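Long-range contacts in protein-tyrosine-phosphatase PTP1 (PDB 6KRW), which dephosphorylates phosphotyrosine in proteins, including the MAP kinase MPK6, and with MKP1 represses salicylic acid and camalexin synthesis in plant defence: residues Ser29-Phe34 and Gln283-Tyr288; Asn63-Val68 and Cys237-Gly242; Asn56-Glu61 and Cys81-Ala86; Asn74-Asn79 and Val90-Ile95. All coordinates share one frame; numbering follows the deposited sequence. Where two conformers were deposited one is given.

Interaction 1 (Ser29-Phe34 and Gln283-Tyr288)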
loop_
_atom_site.group_PDB
_atom_site.type_symbol
_atom_site.label_atom_id
_atom_site.label_comp_id
_atom_site.label_asym_id
_atom_site.label_seq_id
_atom_site.Cartn_x
_atom_site.Cartn_y
_atom_site.Cartn_z
ATOM N N SER A 29 -5.136 22.987 -12.003
ATOM C CA SER A 29 -5.033 23.064 -10.521
ATOM C C SER A 29 -4.330 21.817 -9.983
ATOM O O SER A 29 -3.474 21.911 -9.097
ATOM C CB SER A 29 -6.372 23.282 -9.862
ATOM O OG SER A 29 -7.212 22.143 -10.022
ATOM N N ILE A 30 -4.663 20.670 -10.542
ATOM C CA ILE A 30 -4.060 19.373 -10.131
ATOM C C ILE A 30 -2.583 19.353 -10.526
ATOM O O ILE A 30 -1.760 18.939 -9.706
ATOM C CB ILE A 30 -4.830 18.209 -10.771
ATOM C CG1 ILE A 30 -6.276 18.189 -10.275
ATOM C CG2 ILE A 30 -4.101 16.895 -10.547
ATOM C CD1 ILE A 30 -7.167 17.229 -11.032
ATOM N N ALA A 31 -2.263 19.768 -11.746
ATOM C CA ALA A 31 -0.863 19.775 -12.229
ATOM C C ALA A 31 -0.025 20.676 -11.312
ATOM O O ALA A 31 1.106 20.273 -10.962
ATOM C CB ALA A 31 -0.784 20.207 -13.674
ATOM N N HIS A 32 -0.579 21.847 -10.962
ATOM C CA HIS A 32 0.112 22.838 -10.093
ATOM C C HIS A 32 0.397 22.190 -8.739
ATOM O O HIS A 32 1.511 22.390 -8.203
ATOM C CB HIS A 32 -0.725 24.119 -9.957
ATOM C CG HIS A 32 0.013 25.263 -9.353
ATOM N ND1 HIS A 32 -0.051 25.561 -8.006
ATOM C CD2 HIS A 32 0.803 26.202 -9.915
ATOM C CE1 HIS A 32 0.679 26.628 -7.760
ATOM N NE2 HIS A 32 1.212 27.044 -8.915
ATOM N N GLU A 33 -0.568 21.463 -8.181
ATOM C CA GLU A 33 -0.344 20.789 -6.875
ATOM C C GLU A 33 0.859 19.847 -6.990
ATOM O O GLU A 33 1.734 19.841 -6.095
ATOM C CB GLU A 33 -1.580 20.025 -6.408
ATOM C CG GLU A 33 -2.761 20.895 -6.042
ATOM C CD GLU A 33 -4.021 20.147 -5.642
ATOM O OE1 GLU A 33 -4.971 20.791 -5.171
ATOM O OE2 GLU A 33 -4.058 18.914 -5.836
ATOM N N PHE A 34 0.887 18.996 -8.021
ATOM C CA PHE A 34 1.987 18.008 -8.126
ATOM C C PHE A 34 3.335 18.702 -8.348
ATOM O O PHE A 34 4.327 18.268 -7.745
ATOM C CB PHE A 34 1.702 16.972 -9.217
ATOM C CG PHE A 34 2.651 15.816 -9.157
ATOM C CD1 PHE A 34 2.517 14.858 -8.162
ATOM C CD2 PHE A 34 3.723 15.714 -10.035
ATOM C CE1 PHE A 34 3.412 13.804 -8.081
ATOM C CE2 PHE A 34 4.629 14.672 -9.928
ATOM C CZ PHE A 34 4.462 13.707 -8.964
ATOM N N GLN A 283 4.646 8.724 -7.448
ATOM C CA GLN A 283 5.871 9.037 -8.214
ATOM C C GLN A 283 5.644 9.989 -9.385
ATOM O O GLN A 283 6.580 10.742 -9.698
ATOM C CB GLN A 283 6.547 7.745 -8.645
ATOM C CG GLN A 283 7.314 7.105 -7.512
ATOM C CD GLN A 283 8.644 7.798 -7.415
ATOM O OE1 GLN A 283 9.497 7.640 -8.286
ATOM N NE2 GLN A 283 8.815 8.573 -6.350
ATOM N N THR A 284 4.489 9.967 -10.029
ATOM C CA THR A 284 4.373 10.729 -11.301
ATOM C C THR A 284 3.136 11.616 -11.312
ATOM O O THR A 284 2.195 11.345 -10.588
ATOM C CB THR A 284 4.341 9.793 -12.515
ATOM O OG1 THR A 284 3.086 9.122 -12.512
ATOM C CG2 THR A 284 5.463 8.776 -12.536
ATOM N N MET A 285 3.130 12.592 -12.208
ATOM C CA MET A 285 1.942 13.468 -12.329
ATOM C C MET A 285 0.753 12.643 -12.849
ATOM O O MET A 285 -0.365 12.884 -12.392
ATOM C CB MET A 285 2.234 14.654 -13.251
ATOM C CG MET A 285 1.102 15.657 -13.310
ATOM S SD MET A 285 1.435 17.075 -14.391
ATOM C CE MET A 285 2.629 17.955 -13.386
ATOM N N ASP A 286 0.979 11.668 -13.736
ATOM C CA ASP A 286 -0.143 10.799 -14.161
ATOM C C ASP A 286 -0.700 10.002 -12.977
ATOM O O ASP A 286 -1.934 9.870 -12.882
ATOM C CB ASP A 286 0.279 9.869 -15.301
ATOM C CG ASP A 286 0.404 10.555 -16.641
ATOM O OD1 ASP A 286 -0.088 11.698 -16.786
ATOM O OD2 ASP A 286 0.987 9.937 -17.531
ATOM N N GLN A 287 0.154 9.552 -12.052
ATOM C CA GLN A 287 -0.336 8.829 -10.859
ATOM C C GLN A 287 -1.156 9.777 -9.987
ATOM O O GLN A 287 -2.151 9.355 -9.448
ATOM C CB GLN A 287 0.823 8.196 -10.087
ATOM C CG GLN A 287 1.316 6.926 -10.775
ATOM C CD GLN A 287 2.595 6.397 -10.185
ATOM O OE1 GLN A 287 3.142 6.974 -9.244
ATOM N NE2 GLN A 287 3.092 5.290 -10.716
ATOM N N TYR A 288 -0.721 11.035 -9.872
ATOM C CA TYR A 288 -1.459 12.015 -9.056
ATOM C C TYR A 288 -2.828 12.276 -9.673
ATOM O O TYR A 288 -3.814 12.301 -8.975
ATOM C CB TYR A 288 -0.588 13.271 -8.917
ATOM C CG TYR A 288 -1.102 14.253 -7.904
ATOM C CD1 TYR A 288 -1.010 13.970 -6.550
ATOM C CD2 TYR A 288 -1.702 15.428 -8.288
ATOM C CE1 TYR A 288 -1.487 14.855 -5.603
ATOM C CE2 TYR A 288 -2.158 16.335 -7.343
ATOM C CZ TYR A 288 -2.094 16.020 -5.999
ATOM O OH TYR A 288 -2.537 16.905 -5.035
#

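Interaction 2 (Asn63-Val68 and Cys237-Gly242)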
loop_
_atom_site.group_PDB
_atom_site.type_symbol
_atom_site.label_atom_id
_atom_site.label_comp_id
_atom_site.label_asym_id
_atom_site.label_seq_id
_atom_site.Cartn_x
_atom_site.Cartn_y
_atom_site.Cartn_z
ATOM N N ASN A 63 17.705 -3.963 0.398
ATOM C CA ASN A 63 16.972 -2.907 -0.328
ATOM C C ASN A 63 17.007 -3.208 -1.823
ATOM O O ASN A 63 18.094 -3.334 -2.380
ATOM C CB ASN A 63 17.587 -1.538 -0.056
ATOM C CG ASN A 63 17.564 -1.211 1.425
ATOM O OD1 ASN A 63 16.571 -1.480 2.070
ATOM N ND2 ASN A 63 18.671 -0.698 1.971
ATOM N N ARG A 64 15.834 -3.254 -2.429
ATOM C CA ARG A 64 15.724 -3.468 -3.895
ATOM C C ARG A 64 16.349 -2.282 -4.634
ATOM O O ARG A 64 17.039 -2.492 -5.657
ATOM C CB ARG A 64 14.251 -3.651 -4.256
ATOM C CG ARG A 64 14.046 -3.948 -5.727
ATOM C CD ARG A 64 12.640 -4.387 -6.023
ATOM N NE ARG A 64 12.357 -5.712 -5.502
ATOM C CZ ARG A 64 12.710 -6.864 -6.100
ATOM N NH1 ARG A 64 13.368 -6.886 -7.258
ATOM N NH2 ARG A 64 12.355 -8.011 -5.548
ATOM N N TYR A 65 16.125 -1.071 -4.114
ATOM C CA TYR A 65 16.633 0.155 -4.746
ATOM C C TYR A 65 17.378 0.946 -3.688
ATOM O O TYR A 65 16.895 1.052 -2.540
ATOM C CB TYR A 65 15.495 0.998 -5.316
ATOM C CG TYR A 65 14.668 0.282 -6.345
ATOM C CD1 TYR A 65 15.143 0.113 -7.632
ATOM C CD2 TYR A 65 13.459 -0.294 -6.007
ATOM C CE1 TYR A 65 14.397 -0.571 -8.572
ATOM C CE2 TYR A 65 12.689 -0.967 -6.950
ATOM C CZ TYR A 65 13.171 -1.119 -8.236
ATOM O OH TYR A 65 12.430 -1.806 -9.171
ATOM N N SER A 66 18.516 1.519 -4.046
ATOM C CA SER A 66 19.408 2.136 -3.036
ATOM C C SER A 66 18.812 3.431 -2.461
ATOM O O SER A 66 19.205 3.796 -1.329
ATOM C CB SER A 66 20.767 2.359 -3.626
ATOM O OG SER A 66 20.709 3.298 -4.679
ATOM N N ASP A 67 17.920 4.110 -3.172
ATOM C CA ASP A 67 17.386 5.431 -2.758
ATOM C C ASP A 67 15.924 5.302 -2.314
ATOM O O ASP A 67 15.259 6.345 -2.133
ATOM C CB ASP A 67 17.552 6.426 -3.906
ATOM C CG ASP A 67 16.878 5.995 -5.205
ATOM O OD1 ASP A 67 16.478 4.822 -5.312
ATOM O OD2 ASP A 67 16.775 6.834 -6.107
ATOM N N VAL A 68 15.411 4.084 -2.141
ATOM C CA VAL A 68 14.031 3.914 -1.618
ATOM C C VAL A 68 14.117 3.047 -0.374
ATOM O O VAL A 68 14.269 1.823 -0.453
ATOM C CB VAL A 68 13.051 3.316 -2.639
ATOM C CG1 VAL A 68 11.660 3.229 -2.014
ATOM C CG2 VAL A 68 13.027 4.137 -3.918
ATOM N N CYS A 237 4.501 -2.603 -4.327
ATOM C CA CYS A 237 4.686 -2.752 -5.786
ATOM C C CYS A 237 6.124 -3.224 -5.941
ATOM O O CYS A 237 6.463 -4.254 -5.363
ATOM C CB CYS A 237 4.333 -1.460 -6.530
ATOM S SG CYS A 237 5.048 0.054 -5.834
ATOM N N SER A 238 6.931 -2.513 -6.693
ATOM C CA SER A 238 8.349 -2.890 -6.771
ATOM C C SER A 238 9.144 -2.102 -5.713
ATOM O O SER A 238 9.763 -2.737 -4.874
ATOM C CB SER A 238 8.884 -2.705 -8.142
ATOM O OG SER A 238 10.146 -3.314 -8.221
ATOM N N ALA A 239 9.142 -0.770 -5.768
ATOM C CA ALA A 239 9.839 0.052 -4.743
ATOM C C ALA A 239 8.932 0.316 -3.547
ATOM O O ALA A 239 9.484 0.661 -2.465
ATOM C CB ALA A 239 10.310 1.336 -5.352
ATOM N N GLY A 240 7.633 0.191 -3.703
ATOM C CA GLY A 240 6.653 0.473 -2.650
ATOM C C GLY A 240 6.414 1.959 -2.436
ATOM O O GLY A 240 6.137 2.327 -1.270
ATOM N N ILE A 241 6.503 2.780 -3.460
ATOM C CA ILE A 241 6.208 4.229 -3.323
ATOM C C ILE A 241 5.292 4.792 -4.413
ATOM O O ILE A 241 4.413 5.553 -4.072
ATOM C CB ILE A 241 7.510 5.049 -3.178
ATOM C CG1 ILE A 241 8.467 4.903 -4.358
ATOM C CG2 ILE A 241 8.191 4.747 -1.842
ATOM C CD1 ILE A 241 9.634 5.859 -4.327
ATOM N N GLY A 242 5.429 4.383 -5.696
ATOM C CA GLY A 242 4.639 5.053 -6.744
ATOM C C GLY A 242 3.230 4.494 -6.800
ATOM O O GLY A 242 2.279 5.175 -6.411
#

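Interaction 3 (Asn56-Glu61 and Cys81-Ala86)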
loop_
_atom_site.group_PDB
_atom_site.type_symbol
_atom_site.label_atom_id
_atom_site.label_comp_id
_atom_site.label_asym_id
_atom_site.label_seq_id
_atom_site.Cartn_x
_atom_site.Cartn_y
_atom_site.Cartn_z
ATOM N N ASN A 56 22.776 1.171 6.564
ATOM C CA ASN A 56 23.825 0.367 7.241
ATOM C C ASN A 56 24.431 -0.626 6.258
ATOM O O ASN A 56 23.649 -1.239 5.508
ATOM C CB ASN A 56 23.237 -0.490 8.363
ATOM C CG ASN A 56 23.713 -0.077 9.724
ATOM O OD1 ASN A 56 24.781 0.508 9.837
ATOM N ND2 ASN A 56 22.932 -0.395 10.745
ATOM N N SER A 57 25.722 -0.906 6.402
ATOM C CA SER A 57 26.415 -1.886 5.524
ATOM C C SER A 57 25.780 -3.275 5.680
ATOM O O SER A 57 25.662 -3.990 4.669
ATOM C CB SER A 57 27.889 -1.912 5.811
ATOM O OG SER A 57 28.117 -2.469 7.096
ATOM N N VAL A 58 25.318 -3.632 6.880
ATOM C CA VAL A 58 24.674 -4.959 7.100
ATOM C C VAL A 58 23.305 -5.050 6.391
ATOM O O VAL A 58 22.839 -6.168 6.183
ATOM C CB VAL A 58 24.539 -5.256 8.596
ATOM C CG1 VAL A 58 24.199 -6.718 8.804
ATOM C CG2 VAL A 58 25.817 -4.892 9.353
ATOM N N ASN A 59 22.660 -3.929 6.076
ATOM C CA ASN A 59 21.262 -3.931 5.558
ATOM C C ASN A 59 21.184 -3.525 4.083
ATOM O O ASN A 59 20.110 -3.698 3.505
ATOM C CB ASN A 59 20.372 -3.028 6.398
ATOM C CG ASN A 59 20.130 -3.622 7.762
ATOM O OD1 ASN A 59 20.029 -4.831 7.912
ATOM N ND2 ASN A 59 20.078 -2.763 8.780
ATOM N N VAL A 60 22.260 -3.033 3.479
ATOM C CA VAL A 60 22.130 -2.423 2.119
ATOM C C VAL A 60 21.594 -3.453 1.116
ATOM O O VAL A 60 20.777 -3.064 0.279
ATOM C CB VAL A 60 23.445 -1.784 1.647
ATOM C CG1 VAL A 60 23.661 -0.440 2.316
ATOM C CG2 VAL A 60 24.642 -2.691 1.863
ATOM N N GLU A 61 22.010 -4.712 1.219
ATOM C CA GLU A 61 21.562 -5.761 0.261
ATOM C C GLU A 61 20.098 -6.138 0.500
ATOM O O GLU A 61 19.556 -6.880 -0.263
ATOM C CB GLU A 61 22.408 -7.024 0.407
ATOM C CG GLU A 61 23.707 -6.988 -0.359
ATOM C CD GLU A 61 24.449 -8.312 -0.329
ATOM O OE1 GLU A 61 25.687 -8.287 -0.365
ATOM O OE2 GLU A 61 23.780 -9.367 -0.260
ATOM N N CYS A 81 14.197 -10.626 16.234
ATOM C CA CYS A 81 14.953 -10.694 14.962
ATOM C C CYS A 81 16.206 -11.532 15.177
ATOM O O CYS A 81 16.780 -11.466 16.265
ATOM C CB CYS A 81 15.328 -9.306 14.474
ATOM S SG CYS A 81 16.312 -9.336 12.961
ATOM N N LYS A 82 16.634 -12.252 14.147
ATOM C CA LYS A 82 17.706 -13.264 14.324
ATOM C C LYS A 82 19.078 -12.588 14.431
ATOM O O LYS A 82 19.990 -13.240 14.936
ATOM C CB LYS A 82 17.658 -14.316 13.211
ATOM C CG LYS A 82 17.472 -13.803 11.789
ATOM C CD LYS A 82 16.943 -14.882 10.863
ATOM C CE LYS A 82 16.810 -14.438 9.421
ATOM N NZ LYS A 82 18.094 -14.545 8.691
ATOM N N ASP A 83 19.220 -11.338 13.992
ATOM C CA ASP A 83 20.550 -10.679 13.938
ATOM C C ASP A 83 20.457 -9.296 14.581
ATOM O O ASP A 83 19.912 -8.384 13.948
ATOM C CB ASP A 83 21.030 -10.583 12.492
ATOM C CG ASP A 83 22.346 -9.852 12.334
ATOM O OD1 ASP A 83 22.984 -9.542 13.375
ATOM O OD2 ASP A 83 22.714 -9.592 11.170
ATOM N N SER A 84 21.009 -9.130 15.786
ATOM C CA SER A 84 20.847 -7.840 16.501
ATOM C C SER A 84 21.573 -6.702 15.762
ATOM O O SER A 84 21.103 -5.547 15.856
ATOM C CB SER A 84 21.281 -7.946 17.953
ATOM O OG SER A 84 22.689 -7.933 18.064
ATOM N N SER A 85 22.652 -6.994 15.034
ATOM C CA SER A 85 23.395 -5.954 14.277
ATOM C C SER A 85 22.498 -5.350 13.179
ATOM O O SER A 85 22.723 -4.195 12.800
ATOM C CB SER A 85 24.678 -6.502 13.705
ATOM O OG SER A 85 24.395 -7.495 12.733
ATOM N N ALA A 86 21.484 -6.085 12.716
ATOM C CA ALA A 86 20.556 -5.596 11.669
ATOM C C ALA A 86 19.484 -4.655 12.246
ATOM O O ALA A 86 18.795 -3.984 11.466
ATOM C CB ALA A 86 19.904 -6.753 10.988
#

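Interaction 4 (Asn74-Asn79 and Val90-Ile95)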
loop_
_atom_site.group_PDB
_atom_site.type_symbol
_atom_site.label_atom_id
_atom_site.label_comp_id
_atom_site.label_asym_id
_atom_site.label_seq_id
_atom_site.Cartn_x
_atom_site.Cartn_y
_atom_site.Cartn_z
ATOM N N ASN A 74 9.906 5.675 11.479
ATOM C CA ASN A 74 8.640 4.906 11.321
ATOM C C ASN A 74 8.890 3.609 10.571
ATOM O O ASN A 74 7.875 3.053 10.104
ATOM C CB ASN A 74 7.547 5.732 10.665
ATOM C CG ASN A 74 7.842 5.995 9.197
ATOM O OD1 ASN A 74 9.006 6.194 8.831
ATOM N ND2 ASN A 74 6.790 6.018 8.365
ATOM N N ARG A 75 10.094 3.113 10.491
ATOM C CA ARG A 75 10.353 1.820 9.835
ATOM C C ARG A 75 9.705 0.734 10.675
ATOM O O ARG A 75 9.572 0.842 11.912
ATOM C CB ARG A 75 11.838 1.561 9.654
ATOM C CG ARG A 75 12.635 1.373 10.933
ATOM C CD ARG A 75 14.116 1.266 10.666
ATOM N NE ARG A 75 14.819 0.968 11.906
ATOM C CZ ARG A 75 15.079 -0.217 12.391
ATOM N NH1 ARG A 75 14.733 -1.325 11.718
ATOM N NH2 ARG A 75 15.676 -0.316 13.572
ATOM N N ILE A 76 9.269 -0.329 10.014
ATOM C CA ILE A 76 8.775 -1.518 10.721
ATOM C C ILE A 76 9.958 -2.361 11.177
ATOM O O ILE A 76 10.834 -2.679 10.380
ATOM C CB ILE A 76 7.841 -2.342 9.807
ATOM C CG1 ILE A 76 6.704 -1.486 9.251
ATOM C CG2 ILE A 76 7.323 -3.570 10.545
ATOM C CD1 ILE A 76 5.774 -0.872 10.298
ATOM N N VAL A 77 9.988 -2.686 12.467
ATOM C CA VAL A 77 11.099 -3.439 13.061
ATOM C C VAL A 77 10.654 -4.881 13.300
ATOM O O VAL A 77 9.621 -5.109 13.935
ATOM C CB VAL A 77 11.519 -2.759 14.376
ATOM C CG1 VAL A 77 12.654 -3.507 15.021
ATOM C CG2 VAL A 77 11.848 -1.294 14.175
ATOM N N LEU A 78 11.482 -5.813 12.882
ATOM C CA LEU A 78 11.313 -7.238 13.264
ATOM C C LEU A 78 11.763 -7.375 14.720
ATOM O O LEU A 78 12.926 -7.054 15.022
ATOM C CB LEU A 78 12.119 -8.144 12.342
ATOM C CG LEU A 78 11.669 -8.151 10.882
ATOM C CD1 LEU A 78 12.630 -8.975 10.066
ATOM C CD2 LEU A 78 10.234 -8.643 10.727
ATOM N N ASN A 79 10.880 -7.863 15.572
ATOM C CA ASN A 79 11.145 -8.018 17.022
ATOM C C ASN A 79 10.262 -9.158 17.495
ATOM O O ASN A 79 9.060 -8.958 17.656
ATOM C CB ASN A 79 10.865 -6.721 17.785
ATOM C CG ASN A 79 11.262 -6.811 19.241
ATOM O OD1 ASN A 79 11.667 -7.880 19.693
ATOM N ND2 ASN A 79 11.162 -5.702 19.970
ATOM N N VAL A 90 13.704 -4.290 8.016
ATOM C CA VAL A 90 12.980 -4.636 6.775
ATOM C C VAL A 90 12.649 -3.334 6.059
ATOM O O VAL A 90 12.394 -2.301 6.719
ATOM C CB VAL A 90 11.762 -5.503 7.097
ATOM C CG1 VAL A 90 10.831 -4.883 8.083
ATOM C CG2 VAL A 90 10.996 -5.874 5.828
ATOM N N ASN A 91 12.679 -3.335 4.736
ATOM C CA ASN A 91 12.356 -2.135 3.939
ATOM C C ASN A 91 10.846 -1.958 3.954
ATOM O O ASN A 91 10.155 -2.446 3.041
ATOM C CB ASN A 91 12.991 -2.189 2.567
ATOM C CG ASN A 91 12.905 -0.860 1.861
ATOM O OD1 ASN A 91 11.876 -0.182 1.913
ATOM N ND2 ASN A 91 13.980 -0.496 1.173
ATOM N N ALA A 92 10.323 -1.305 4.980
ATOM C CA ALA A 92 8.873 -1.230 5.206
ATOM C C ALA A 92 8.604 -0.039 6.113
ATOM O O ALA A 92 9.404 0.165 7.080
ATOM C CB ALA A 92 8.348 -2.494 5.838
ATOM N N SER A 93 7.569 0.706 5.807
ATOM C CA SER A 93 7.219 1.969 6.495
ATOM C C SER A 93 5.790 1.925 6.992
ATOM O O SER A 93 4.886 1.488 6.253
ATOM C CB SER A 93 7.347 3.108 5.517
ATOM O OG SER A 93 8.636 3.193 4.973
ATOM N N LEU A 94 5.522 2.360 8.211
ATOM C CA LEU A 94 4.166 2.599 8.706
ATOM C C LEU A 94 3.572 3.857 8.114
ATOM O O LEU A 94 4.140 4.957 8.288
ATOM C CB LEU A 94 4.144 2.712 10.219
ATOM C CG LEU A 94 2.750 2.820 10.814
ATOM C CD1 LEU A 94 1.952 1.550 10.572
ATOM C CD2 LEU A 94 2.831 3.149 12.286
ATOM N N ILE A 95 2.459 3.722 7.402
ATOM C CA ILE A 95 1.701 4.847 6.845
ATOM C C ILE A 95 0.448 4.976 7.660
ATOM O O ILE A 95 -0.415 4.094 7.626
ATOM C CB ILE A 95 1.401 4.662 5.345
ATOM C CG1 ILE A 95 2.621 4.219 4.556
ATOM C CG2 ILE A 95 0.762 5.911 4.778
ATOM C CD1 ILE A 95 3.775 5.187 4.585
HETATM O O HOH W 1 9.617 5.304 6.358
HETATM O O HOH W 2 13.068 -1.675 9.407
#

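Interaction 1 (Ser29-Phe34 and Gln283-Tyr288)
The F34 ring of helix 27-39 lies against the first turn of helix 285-303, just after Q283, which probably binds substrate as in relatives. One of its faces takes M285 CA, 3.9 Å from the ring centroid in a CH-pi contact, and the peptide from T284 into M285, whose N sits 3.4 Å from F34 CE2. CG anti to the backbone N (chi1 -169°) sends this ring toward helix 285-303. Y288 slides past it in the opposite direction, the planes turned 40° apart, with Y288 CB 3.6 Å from F34 CD1. I30 CG2 covers Y288 CD2, also at 3.6 Å. Beyond this apolar patch Y288 OH donates to E33 OE2 at 2.6 Å, from above the carboxylate plane. The same oxygen is bonded to Y292 OH, while OE1 makes a salt bridge to K23 of helix 7-24. T284 and Q287 form a capping box: T284 OG1 accepts from Q287 N, fixing the helix start on which F34 rests. A phenylalanine in place of Y288 would probably keep the packing but leave E33 OE2 short of one donor. Two phenols and a lysine around one carboxylate are likely to favour its ionised form.

Interaction 2 (Asn63-Val68 and Cys237-Gly242)
The phosphate-binding loop of the classical tyrosine phosphatases, most of which is C237-G242 with the nucleophilic C237 and which ends in R243, is flanked by the N63-V68 loop, whose N-R-Y sequence belongs to the family's phosphotyrosine-recognition loop. Y65 meets the wall of S238 and A239. Its CD2 lies 3.6 Å from A239 CB, and its OH comes within 2.9 Å of S238 OG, which sits at the ring edge near the plane. S238 OG is also hydrogen-bonded to K146 O. R64 CG lies over the rim of one face of the Y65 ring. R64, extended as far as CD, sets CD 3.5 Å from S238 OG; the bend at chi3 (-71°) then turns NE to G111 O. Farther along, V68 and I241 reach tip to tip, CG1 to CG2 at 3.8 Å, and V68 CG1 also lies 3.4 Å from A239 O. A239 O is hydrogen-bonded to R278 NH2. Small residues suit this wall: A239 lets the aromatic ring come close, and G240 takes a positive phi. A bound citrate accepts from the N atoms of S238, A239, I241 and G242, where substrate phosphate would probably sit. Hydroxyl contact and apolar packing thus brace the outside of a loop whose inward N-H groups are turned to an anion.

Interaction 3 (Asn56-Glu61 and Cys81-Ala86)
N56 and S85 approach only loosely, N56 ND2 standing 4.3 Å from S85 O; the firmer task of N56 is to accept, through its backbone O, a bond from N59 N that turns the chain back. V58 follows, pointing toward the other loop. With CG1 anti to the backbone N (chi1 -167°), that methyl rests 4.0 Å from D83 OD2 and equally far from S85 OG, a small branched group set against a polar pair that is already occupied with itself: S85 OG donates to D83 OD1 at 2.6 Å, on the syn side of the carboxylate. N59 makes the polar link. Its ND2 donates to A86 O at 3.2 Å, nearly in its own amide plane and with an N-H...O angle of 156°, while OD1 touches A86 CB at 3.6 Å. The other calls on this amide come from its own side: V53 O accepts from ND2, and K62 NZ donates to OD1. A86 closes the short 3-10 segment 84-86, its N bonded to D83 O, and its small methyl lets the amide come near. An alanine at N59 would probably leave A86 O without this donor and K62 NZ without its amide partner. The contact joins the loop after helix 52-55 to that before strand 89-90, away from the active site, by a single directed bond; since a side-chain amide both gives and accepts, it suits a junction of carbonyls and a lysine.

Interaction 4 (Asn74-Asn79 and Val90-Ile95)
I76 fills the middle of the contact, its CG1 3.9 Å from A92 CB and its CD1 equally close to CB of L94; the I76 and L94 side chains cross at about a right angle. V90 closes the other flank: CG1, held between its backbone N and carbonyl carbon (chi1 56°), packs against L78 CG and comes within 3.2 Å of I76 O, a tight approach. The longer branch of I76 passes A92 at CG1 before reaching L94, and a methyl suits A92, since the isoleucine comes so near; I107 of strand 106-109 and M123 of helix 117-126 cover the same apolar side. Strand 92-95 is the outermost strand at one end of the mixed central sheet of the phosphatase domain, and 75-77 lies across it, their directions 112° apart, so that pairing is brief. R75 and S93 form an antiparallel non-hydrogen-bonded pair, bracketed by the bonds I76 N to A92 O and L94 N to N74 O. The N74 side chain adds a further bond, ND2 donating to L94 O at 2.9 Å, and ND2 also serves Q277 O. On the side of R75 and S93, a water gives to N74 OD1 and takes from S93 OG, each at 2.7 Å, while R278 NH1 also bonds S93 OG. At the far end the long, extended R75 reaches a second water in its guanidinium plane; that water donates to I76 O and accepts from R75 NH1 and V90 N, and R75 NH2 goes on to K87 O.

Interaction 4 is the most buried of the four and joins backbone bonds to aliphatic packing at the end of the central sheet; interaction 3, about 13 Å away between centres, is a surface junction of two loops resting on one hydrogen bond from a side-chain amide. Interaction 2 stands at the active site and mixes hydroxyl contact with small apolar groups. It is coupled to interaction 4 through N91, whose ND2 is probably hydrogen-bonded to V68 O and N63 OD1. Interaction 1, aromatic and partly buried, instead joins two helices, yet Q283 at its edge packs on I241 and G242 of interaction 2. Interactions 2 and 3 use adjoining parts of one loop, before strand 75-77.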